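Local atomic coordinates of iron-regulated outer membrane protein (PDB entry 4B7O), a protein that probably takes up iron across the outer membrane of Neisseria meningitidis as a TonB-dependent transporter of the plug-and-barrel type. Residues Asp61-Gly64 against Ser65-Thr69; Ile71-Leu74 against Gln75-Asp78; Arg371-Glu374 against Gln375-Leu378; Phe544-Asp548 against Gly549-Ala553. One frame throughout, in Å; residues are numbered along the deposited sequence.

Contact 1: residues Asp61-Gly64 against Ser65-Thr69; sequences DRQG and SKIRT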
loop_
_atom_site.group_PDB
_atom_site.type_symbol
_atom_site.label_atom_id
_atom_site.label_comp_id
_atom_site.label_asym_id
_atom_site.label_seq_id
_atom_site.Cartn_x
_atom_site.Cartn_y
_atom_site.Cartn_z
ATOM N N ASP A 61 15.285 14.573 1.378
ATOM C CA ASP A 61 15.612 13.126 1.140
ATOM C C ASP A 61 17.099 12.808 1.102
ATOM O O ASP A 61 17.771 13.213 0.169
ATOM C CB ASP A 61 15.011 12.646 -0.164
ATOM C CG ASP A 61 13.549 12.326 -0.018
ATOM O OD1 ASP A 61 13.149 11.895 1.096
ATOM O OD2 ASP A 61 12.795 12.529 -0.998
ATOM N N ARG A 62 17.602 12.060 2.084
ATOM C CA ARG A 62 19.027 11.771 2.114
ATOM C C ARG A 62 19.379 10.348 2.418
ATOM O O ARG A 62 20.449 10.112 2.998
ATOM C CB ARG A 62 19.781 12.701 3.075
ATOM C CG ARG A 62 19.607 14.156 2.661
ATOM C CD ARG A 62 20.358 15.130 3.514
ATOM N NE ARG A 62 19.969 15.064 4.923
ATOM C CZ ARG A 62 20.780 15.428 5.928
ATOM N NH1 ARG A 62 22.025 15.902 5.682
ATOM N NH2 ARG A 62 20.357 15.318 7.177
ATOM N N GLN A 63 18.542 9.399 2.010
ATOM C CA GLN A 63 18.903 7.989 2.214
ATOM C C GLN A 63 18.963 7.214 0.917
ATOM O O GLN A 63 18.688 6.017 0.874
ATOM C CB GLN A 63 18.028 7.287 3.234
ATOM C CG GLN A 63 18.085 7.914 4.619
ATOM C CD GLN A 63 17.326 7.099 5.697
ATOM O OE1 GLN A 63 16.491 7.644 6.435
ATOM N NE2 GLN A 63 17.626 5.807 5.790
ATOM N N GLY A 64 19.410 7.886 -0.132
ATOM C CA GLY A 64 19.431 7.232 -1.385
ATOM C C GLY A 64 18.000 7.186 -1.922
ATOM O O GLY A 64 17.310 8.204 -2.014
ATOM N N SER A 65 17.586 5.992 -2.299
ATOM C CA SER A 65 16.264 5.752 -2.809
ATOM C C SER A 65 15.403 5.154 -1.685
ATOM O O SER A 65 14.224 4.857 -1.897
ATOM C CB SER A 65 16.342 4.782 -3.995
ATOM O OG SER A 65 15.244 4.968 -4.873
ATOM N N LYS A 66 16.004 4.970 -0.502
ATOM C CA LYS A 66 15.327 4.354 0.629
ATOM C C LYS A 66 14.029 5.060 1.022
ATOM O O LYS A 66 13.081 4.392 1.386
ATOM C CB LYS A 66 16.236 4.259 1.834
ATOM C CG LYS A 66 15.591 3.579 3.009
ATOM C CD LYS A 66 16.547 3.427 4.194
ATOM C CE LYS A 66 15.857 2.684 5.323
ATOM N NZ LYS A 66 15.624 1.273 4.881
ATOM N N ILE A 67 13.998 6.386 0.908
ATOM C CA ILE A 67 12.914 7.173 1.393
ATOM C C ILE A 67 12.676 8.271 0.413
ATOM O O ILE A 67 13.531 9.110 0.236
ATOM C CB ILE A 67 13.252 7.744 2.778
ATOM C CG1 ILE A 67 12.962 6.667 3.831
ATOM C CG2 ILE A 67 12.392 8.958 3.097
ATOM C CD1 ILE A 67 13.811 6.766 5.058
ATOM N N ARG A 68 11.535 8.246 -0.273
ATOM C CA ARG A 68 11.210 9.296 -1.223
ATOM C C ARG A 68 9.979 9.995 -0.696
ATOM O O ARG A 68 8.878 9.430 -0.647
ATOM C CB ARG A 68 11.027 8.728 -2.613
ATOM C CG ARG A 68 12.279 7.992 -3.133
ATOM C CD ARG A 68 12.259 7.598 -4.615
ATOM N NE ARG A 68 12.244 8.739 -5.557
ATOM C CZ ARG A 68 11.246 9.017 -6.414
ATOM N NH1 ARG A 68 10.145 8.251 -6.489
ATOM N NH2 ARG A 68 11.344 10.065 -7.224
ATOM N N THR A 69 10.158 11.206 -0.200
ATOM C CA THR A 69 9.004 11.863 0.366
ATOM C C THR A 69 8.419 12.832 -0.673
ATOM O O THR A 69 9.133 13.353 -1.522
ATOM C CB THR A 69 9.226 12.450 1.787
ATOM O OG1 THR A 69 9.077 13.862 1.779
ATOM C CG2 THR A 69 10.572 12.086 2.386
#

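Contact 2: residues Ile71-Leu74 against Gln75-Asp78; sequences IVTL and QQKD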
loop_
_atom_site.group_PDB
_atom_site.type_symbol
_atom_site.label_atom_id
_atom_site.label_comp_id
_atom_site.label_asym_id
_atom_site.label_seq_id
_atom_site.Cartn_x
_atom_site.Cartn_y
_atom_site.Cartn_z
ATOM N N ILE A 71 6.750 11.969 -3.291
ATOM C CA ILE A 71 6.784 11.472 -4.638
ATOM C C ILE A 71 5.695 12.129 -5.463
ATOM O O ILE A 71 5.896 12.500 -6.601
ATOM C CB ILE A 71 6.522 9.996 -4.681
ATOM C CG1 ILE A 71 7.741 9.267 -4.216
ATOM C CG2 ILE A 71 6.263 9.570 -6.107
ATOM C CD1 ILE A 71 7.313 7.914 -3.726
ATOM N N VAL A 72 4.522 12.300 -4.889
ATOM C CA VAL A 72 3.573 13.076 -5.609
ATOM C C VAL A 72 2.899 14.059 -4.687
ATOM O O VAL A 72 2.666 13.803 -3.530
ATOM C CB VAL A 72 2.624 12.181 -6.467
ATOM C CG1 VAL A 72 1.898 11.177 -5.607
ATOM C CG2 VAL A 72 1.660 13.020 -7.327
ATOM N N THR A 73 2.609 15.204 -5.251
ATOM C CA THR A 73 2.162 16.352 -4.528
ATOM C C THR A 73 0.851 16.753 -5.193
ATOM O O THR A 73 0.588 16.351 -6.340
ATOM C CB THR A 73 3.259 17.439 -4.652
ATOM O OG1 THR A 73 3.429 18.107 -3.413
ATOM C CG2 THR A 73 2.987 18.424 -5.754
ATOM N N LEU A 74 0.033 17.523 -4.474
ATOM C CA LEU A 74 -1.302 17.853 -4.924
ATOM C C LEU A 74 -1.232 18.709 -6.156
ATOM O O LEU A 74 -1.946 18.465 -7.123
ATOM C CB LEU A 74 -2.132 18.534 -3.835
ATOM C CG LEU A 74 -3.632 18.703 -4.159
ATOM C CD1 LEU A 74 -4.312 17.380 -4.474
ATOM C CD2 LEU A 74 -4.397 19.384 -3.035
ATOM N N GLN A 75 -0.336 19.679 -6.156
ATOM C CA GLN A 75 -0.195 20.484 -7.329
ATOM C C GLN A 75 0.242 19.603 -8.525
ATOM O O GLN A 75 -0.158 19.874 -9.642
ATOM C CB GLN A 75 0.691 21.708 -7.061
ATOM C CG GLN A 75 2.182 21.525 -7.313
ATOM C CD GLN A 75 2.576 21.715 -8.776
ATOM O OE1 GLN A 75 2.024 22.579 -9.485
ATOM N NE2 GLN A 75 3.533 20.903 -9.240
ATOM N N GLN A 76 0.986 18.522 -8.291
ATOM C CA GLN A 76 1.316 17.594 -9.380
ATOM C C GLN A 76 0.194 16.711 -9.828
ATOM O O GLN A 76 0.027 16.472 -11.013
ATOM C CB GLN A 76 2.441 16.675 -8.999
ATOM C CG GLN A 76 3.788 17.216 -9.415
ATOM C CD GLN A 76 4.903 16.604 -8.604
ATOM O OE1 GLN A 76 4.747 15.527 -7.989
ATOM N NE2 GLN A 76 6.043 17.280 -8.596
ATOM N N LYS A 77 -0.565 16.197 -8.876
ATOM C CA LYS A 77 -1.736 15.408 -9.169
ATOM C C LYS A 77 -2.793 16.197 -9.995
ATOM O O LYS A 77 -3.408 15.668 -10.892
ATOM C CB LYS A 77 -2.292 14.949 -7.849
ATOM C CG LYS A 77 -3.034 13.648 -7.896
ATOM C CD LYS A 77 -3.040 13.054 -6.512
ATOM C CE LYS A 77 -3.358 14.101 -5.444
ATOM N NZ LYS A 77 -4.799 14.494 -5.485
ATOM N N ASP A 78 -2.922 17.488 -9.748
ATOM C CA ASP A 78 -3.836 18.286 -10.476
ATOM C C ASP A 78 -3.461 18.352 -11.939
ATOM O O ASP A 78 -4.272 18.659 -12.764
ATOM C CB ASP A 78 -3.865 19.701 -9.881
ATOM C CG ASP A 78 -4.722 19.791 -8.623
ATOM O OD1 ASP A 78 -5.402 18.807 -8.317
ATOM O OD2 ASP A 78 -4.699 20.820 -7.917
#

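Contact 3: residues Arg371-Glu374 against Gln375-Leu378; sequences RLAE and QTLL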
loop_
_atom_site.group_PDB
_atom_site.type_symbol
_atom_site.label_atom_id
_atom_site.label_comp_id
_atom_site.label_asym_id
_atom_site.label_seq_id
_atom_site.Cartn_x
_atom_site.Cartn_y
_atom_site.Cartn_z
ATOM N N ARG A 371 14.884 17.673 22.823
ATOM C CA ARG A 371 16.209 18.193 22.564
ATOM C C ARG A 371 17.157 17.960 23.759
ATOM O O ARG A 371 16.850 18.288 24.898
ATOM C CB ARG A 371 16.064 19.692 22.300
ATOM C CG ARG A 371 17.367 20.378 22.010
ATOM C CD ARG A 371 17.293 21.146 20.704
ATOM N NE ARG A 371 17.072 20.244 19.575
ATOM C CZ ARG A 371 16.647 20.623 18.370
ATOM N NH1 ARG A 371 16.389 21.910 18.124
ATOM N NH2 ARG A 371 16.461 19.704 17.420
ATOM N N LEU A 372 18.306 17.376 23.493
ATOM C CA LEU A 372 19.286 17.152 24.518
ATOM C C LEU A 372 20.428 18.138 24.428
ATOM O O LEU A 372 21.033 18.466 25.435
ATOM C CB LEU A 372 19.810 15.746 24.416
ATOM C CG LEU A 372 18.979 14.798 25.267
ATOM C CD1 LEU A 372 17.526 15.239 25.443
ATOM C CD2 LEU A 372 19.108 13.399 24.701
ATOM N N ALA A 373 20.740 18.603 23.230
ATOM C CA ALA A 373 21.802 19.587 23.047
ATOM C C ALA A 373 21.436 20.239 21.743
ATOM O O ALA A 373 20.470 19.815 21.108
ATOM C CB ALA A 373 23.170 18.912 22.959
ATOM N N GLU A 374 22.193 21.248 21.320
ATOM C CA GLU A 374 21.753 22.121 20.231
ATOM C C GLU A 374 21.427 21.370 18.918
ATOM O O GLU A 374 20.699 21.884 18.030
ATOM C CB GLU A 374 22.797 23.200 20.012
ATOM C CG GLU A 374 22.298 24.417 19.226
ATOM C CD GLU A 374 23.369 24.941 18.262
ATOM O OE1 GLU A 374 24.386 25.470 18.765
ATOM O OE2 GLU A 374 23.220 24.804 17.009
ATOM N N GLN A 375 21.954 20.144 18.799
ATOM C CA GLN A 375 21.831 19.357 17.561
ATOM C C GLN A 375 21.869 17.872 17.876
ATOM O O GLN A 375 22.455 17.070 17.141
ATOM C CB GLN A 375 22.946 19.753 16.568
ATOM C CG GLN A 375 22.497 20.844 15.605
ATOM C CD GLN A 375 23.612 21.333 14.708
ATOM O OE1 GLN A 375 23.446 21.478 13.488
ATOM N NE2 GLN A 375 24.771 21.570 15.300
ATOM N N THR A 376 21.293 17.520 19.008
ATOM C CA THR A 376 20.998 16.133 19.322
ATOM C C THR A 376 19.538 16.019 19.832
ATOM O O THR A 376 19.157 16.647 20.832
ATOM C CB THR A 376 22.096 15.498 20.215
ATOM O OG1 THR A 376 21.539 14.562 21.122
ATOM C CG2 THR A 376 22.841 16.528 20.978
ATOM N N LEU A 377 18.715 15.267 19.101
ATOM C CA LEU A 377 17.290 15.132 19.400
ATOM C C LEU A 377 17.111 13.725 19.904
ATOM O O LEU A 377 17.805 12.808 19.444
ATOM C CB LEU A 377 16.460 15.367 18.129
ATOM C CG LEU A 377 14.926 15.456 18.239
ATOM C CD1 LEU A 377 14.471 16.713 19.008
ATOM C CD2 LEU A 377 14.262 15.425 16.866
ATOM N N LEU A 378 16.231 13.558 20.882
ATOM C CA LEU A 378 15.902 12.245 21.406
ATOM C C LEU A 378 14.427 12.002 21.058
ATOM O O LEU A 378 13.581 12.899 21.257
ATOM C CB LEU A 378 16.050 12.262 22.926
ATOM C CG LEU A 378 15.971 10.917 23.667
ATOM C CD1 LEU A 378 16.743 9.785 22.991
ATOM C CD2 LEU A 378 16.473 11.057 25.102
#

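Contact 4: residues Phe544-Asp548 against Gly549-Ala553; sequences FNYND and GTFAA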
loop_
_atom_site.group_PDB
_atom_site.type_symbol
_atom_site.label_atom_id
_atom_site.label_comp_id
_atom_site.label_asym_id
_atom_site.label_seq_id
_atom_site.Cartn_x
_atom_site.Cartn_y
_atom_site.Cartn_z
ATOM N N PHE A 544 23.130 7.185 -1.806
ATOM C CA PHE A 544 23.775 8.461 -2.071
ATOM C C PHE A 544 22.724 9.354 -2.754
ATOM O O PHE A 544 21.719 8.877 -3.352
ATOM C CB PHE A 544 25.063 8.274 -2.977
ATOM C CG PHE A 544 24.731 8.132 -4.381
ATOM C CD1 PHE A 544 24.533 9.241 -5.141
ATOM C CD2 PHE A 544 24.417 6.893 -4.902
ATOM C CE1 PHE A 544 24.083 9.114 -6.464
ATOM C CE2 PHE A 544 23.990 6.754 -6.216
ATOM C CZ PHE A 544 23.813 7.869 -6.997
ATOM N N ASN A 545 22.914 10.650 -2.661
ATOM C CA ASN A 545 21.972 11.563 -3.327
ATOM C C ASN A 545 22.828 12.659 -3.823
ATOM O O ASN A 545 23.713 13.107 -3.120
ATOM C CB ASN A 545 20.960 12.125 -2.326
ATOM C CG ASN A 545 20.108 11.028 -1.693
ATOM O OD1 ASN A 545 20.540 10.334 -0.759
ATOM N ND2 ASN A 545 18.906 10.810 -2.252
ATOM N N TYR A 546 22.583 13.086 -5.039
ATOM C CA TYR A 546 23.271 14.199 -5.588
ATOM C C TYR A 546 22.265 15.176 -6.097
ATOM O O TYR A 546 21.310 14.778 -6.724
ATOM C CB TYR A 546 24.206 13.750 -6.730
ATOM C CG TYR A 546 24.815 14.938 -7.457
ATOM C CD1 TYR A 546 25.992 15.549 -7.015
ATOM C CD2 TYR A 546 24.147 15.522 -8.506
ATOM C CE1 TYR A 546 26.499 16.658 -7.661
ATOM C CE2 TYR A 546 24.644 16.625 -9.135
ATOM C CZ TYR A 546 25.832 17.172 -8.731
ATOM O OH TYR A 546 26.254 18.288 -9.430
ATOM N N ASN A 547 22.496 16.472 -5.891
ATOM C CA ASN A 547 21.600 17.520 -6.439
ATOM C C ASN A 547 22.279 18.892 -6.580
ATOM O O ASN A 547 22.706 19.463 -5.575
ATOM C CB ASN A 547 20.362 17.678 -5.538
ATOM C CG ASN A 547 19.336 18.667 -6.111
ATOM O OD1 ASN A 547 19.325 18.962 -7.287
ATOM N ND2 ASN A 547 18.504 19.207 -5.255
ATOM N N ASP A 548 22.358 19.440 -7.781
ATOM C CA ASP A 548 22.956 20.771 -7.942
ATOM C C ASP A 548 21.925 21.761 -8.478
ATOM O O ASP A 548 22.262 22.784 -9.066
ATOM C CB ASP A 548 24.172 20.700 -8.876
ATOM C CG ASP A 548 23.776 20.336 -10.277
ATOM O OD1 ASP A 548 22.644 20.681 -10.643
ATOM O OD2 ASP A 548 24.572 19.705 -11.003
ATOM N N GLY A 549 20.655 21.442 -8.291
ATOM C CA GLY A 549 19.595 22.275 -8.797
ATOM C C GLY A 549 19.300 22.158 -10.283
ATOM O O GLY A 549 18.317 22.683 -10.715
ATOM N N THR A 550 20.156 21.481 -11.045
ATOM C CA THR A 550 19.971 21.200 -12.461
ATOM C C THR A 550 19.953 19.689 -12.669
ATOM O O THR A 550 19.001 19.109 -13.220
ATOM C CB THR A 550 21.155 21.746 -13.290
ATOM O OG1 THR A 550 20.925 23.132 -13.556
ATOM C CG2 THR A 550 21.291 21.031 -14.644
ATOM N N PHE A 551 21.033 19.048 -12.259
ATOM C CA PHE A 551 21.151 17.626 -12.398
ATOM C C PHE A 551 20.944 17.090 -11.001
ATOM O O PHE A 551 21.347 17.737 -10.029
ATOM C CB PHE A 551 22.502 17.252 -13.004
ATOM C CG PHE A 551 22.677 15.779 -13.223
ATOM C CD1 PHE A 551 21.947 15.104 -14.204
ATOM C CD2 PHE A 551 23.548 15.043 -12.445
ATOM C CE1 PHE A 551 22.072 13.711 -14.389
ATOM C CE2 PHE A 551 23.687 13.644 -12.633
ATOM C CZ PHE A 551 22.939 12.975 -13.598
ATOM N N ALA A 552 20.213 15.980 -10.902
ATOM C CA ALA A 552 20.009 15.262 -9.642
ATOM C C ALA A 552 20.164 13.739 -9.875
ATOM O O ALA A 552 19.911 13.233 -10.978
ATOM C CB ALA A 552 18.627 15.569 -9.068
ATOM N N ALA A 553 20.581 13.003 -8.852
ATOM C CA ALA A 553 20.670 11.560 -9.001
ATOM C C ALA A 553 20.564 10.939 -7.628
ATOM O O ALA A 553 20.717 11.636 -6.630
ATOM C CB ALA A 553 21.955 11.102 -9.755
#

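Contact 1: residues Asp61-Gly64 against Ser65-Thr69
Asp61 reaches across the bend of the chain and meets the backbone of Thr69, while two residues further on Gln63 lies against the side chains of Lys66 and Ile67. The carboxylate of Asp61 receives Thr69 N on OD2, 3.1 Å away, through the syn lone pair and with an N-H...O angle of 159°. The approach of Thr69 N to the other oxygen, OD1, is weak and the position of that atom less sure, so the grip rests on OD2. With CG lying anti to its carbonyl carbon (chi1 -60°) and an extended chain beyond, Gln63 carries its amide out over its neighbours. There it crosses the two side chains obliquely: OE1 sits 3.1 Å from CD1 of Ile67, and NE2 lies 3.1 Å from CD of Lys66. Lys66 is straight as far as CE and turns only at its end, where NZ leaves the contact for a salt bridge with Glu541 of the barrel wall. Beneath these side chains runs a type II' beta turn from Gln63 to Lys66, closed by Lys66 N on Gln63 O at 3.2 Å, the donor standing well above the carbonyl plane. Gly64 occupies its second position with a positive phi of 76°, a conformation in which a CB would press on the preceding carbonyl. The turn leads into strand 67-73 of the plug domain and is moored to the barrel, Gly64 N bonding to Asn545 OD1 and Ser65 N to Ser556 OG. On the strand itself, Arg68 starts away from the 61-64 segment; its guanidinium forms a salt bridge with Glu92.

Contact 2: residues Ile71-Leu74 against Gln75-Asp78
Leu74 lays its CD1 methyl against the NZ end of the Lys77 side chain, three residues further along, with CD1 3.1 Å from NZ and 3.6 Å from CE. Lys77 starts out extended and then folds at its last two torsions (chi3 44°, chi4 73°), which brings its end back to the leucine; its NZ is bonded to the carbonyl of Pro141. On another side of the turn the CG2 methyl of Thr73 touches two glutamines, 3.6 Å from CG of Gln75 and 3.7 Å from CB of Gln76, and it runs along Gln76 from CB to CD. Thr73 holds the N-cap position of the short helix, yet its side chain makes no capping bond. A return bond comes instead from the third residue of the helix: Gln76, with an extended chain, reaches OE1 back to Thr73 N at 3.5 Å, a weak and bent link that supplies half of what a capping box would have. The firm bonds are those of the helix backbone, from Lys77 N to Thr73 O at 2.8 Å and from Asp78 N to Leu74 O at 3.0 Å, both donors lying nearly along the C=O axis. Upstream, Ile71 and Val72 both face Val147 in a classic beta bulge, and the chain turns a corner there. Val72 then packs on Leu88 of helix 85-88 and on strand 144-150, Leu74 touches Val172, and Asp78 forms a salt bridge with Arg188 of barrel strand 185-194, linking this helical turn to the surrounding wall.

Contact 3: residues Arg371-Glu374 against Gln375-Leu378
Leu372 and Leu378 meet through their branch ends, CD2 of one lying 3.5 Å from CD2 of the other, with the CB of Leu378 only slightly further from the same methyl of Leu372. The two leucines differ in shape. Leu378 has CG anti to the backbone N (chi1 -170°), whereas Leu372 has a chi2 of 29°, away from a staggered value, and turns both methyls toward Leu378. Arg371 behaves differently: it begins extended but bends at chi2 and chi3 (chi3 -63°), curling its guanidinium back over the turn. NH2 comes to 3.9 Å from CD1 of Leu377, the two side chains crossing at about a right angle, while Thr376 O lies at the edge of the guanidinium and Glu374 O beyond one of its faces. Next to the turn, Glu374 and Gln375 run side by side, pointing the same way, their flat ends almost parallel. The backbone beneath is a tight hairpin between strands 355-373 and 376-391 of the barrel, with a classic beta bulge where Leu372 and Ala373 both face Thr376. Thr376 O takes Leu372 N at 2.9 Å and, weakly, Ala373 N at 3.5 Å; Thr376 N returns to Ala373 O at 3.2 Å, nearly straight. In the order of barrel strands this fits one of the short periplasmic turns of TonB-dependent transporters. Arg371 has a long, weak ion pair with Glu324. With one firm and one weak bond on the bulge carbonyl, the chemistry implies an exposed turn held mainly by its backbone, with leucine packing beside it.

Contact 4: residues Phe544-Asp548 against Gly549-Ala553
Phe544, near the end of strand 535-547, turns its ring toward the end of the partner segment, CE1 lying 4.1 Å from the carbonyl carbon of Ala553. Asn545 follows with its CA-H directed at Ala553 O, while its side chain turns toward the plug. Tyr546 pairs with Ala553 in an antiparallel hydrogen-bonded pair, N to O at 2.8 Å and the return from Ala553 N to Tyr546 O at 2.9 Å. The Tyr546 and Phe551 side chains cross at about a right angle, with CE2 of Tyr546 3.8 Å from CD2 at the edge of the Phe551 ring; the tyrosine also meets Trp498 edge-to-face. These residues belong to a beta hairpin joining strands 535-547 and 551-567 of the transmembrane barrel; the strand order suggests a short periplasmic turn. Asn547, CG anti to its backbone N (chi1 -175°), brings OD1 over the bend to receive Gly549 N, whose phi is positive (78°), from well above the amide carbonyl plane, forming an Asx turn. Asp548 forms a second one, and three donors grip its carboxylate. With chi1 at 66°, its OD1 takes both Thr550 N at 2.6 Å and Phe551 N at 2.8 Å, the first nearly in line with the C-O bond. The other oxygen, OD2, is met on its anti side by Tyr546 OH at 2.7 Å, and Asp548 N bonds to Phe551 O.

Overall arrangement
Contacts 1 and 2 belong to the plug, at the start and the end of strand 67-73, and are partly buried; contacts 3 and 4 are surface hairpin turns of the barrel, with centres about 29 Å apart. Contact 4 is the neighbour of contact 1, meeting it through Gly64 and Asn545, a plug-to-wall bond, whereas contact 3 stays clear of the other three. Chemistry follows place. The plug contacts send the charged ends of their lysines and of Asp78 to partners beyond their own segments, while the barrel turns rely on backbone pairing, tightened in contact 4 by a carboxylate and two rings and in contact 3 by a bulge with leucines beside it.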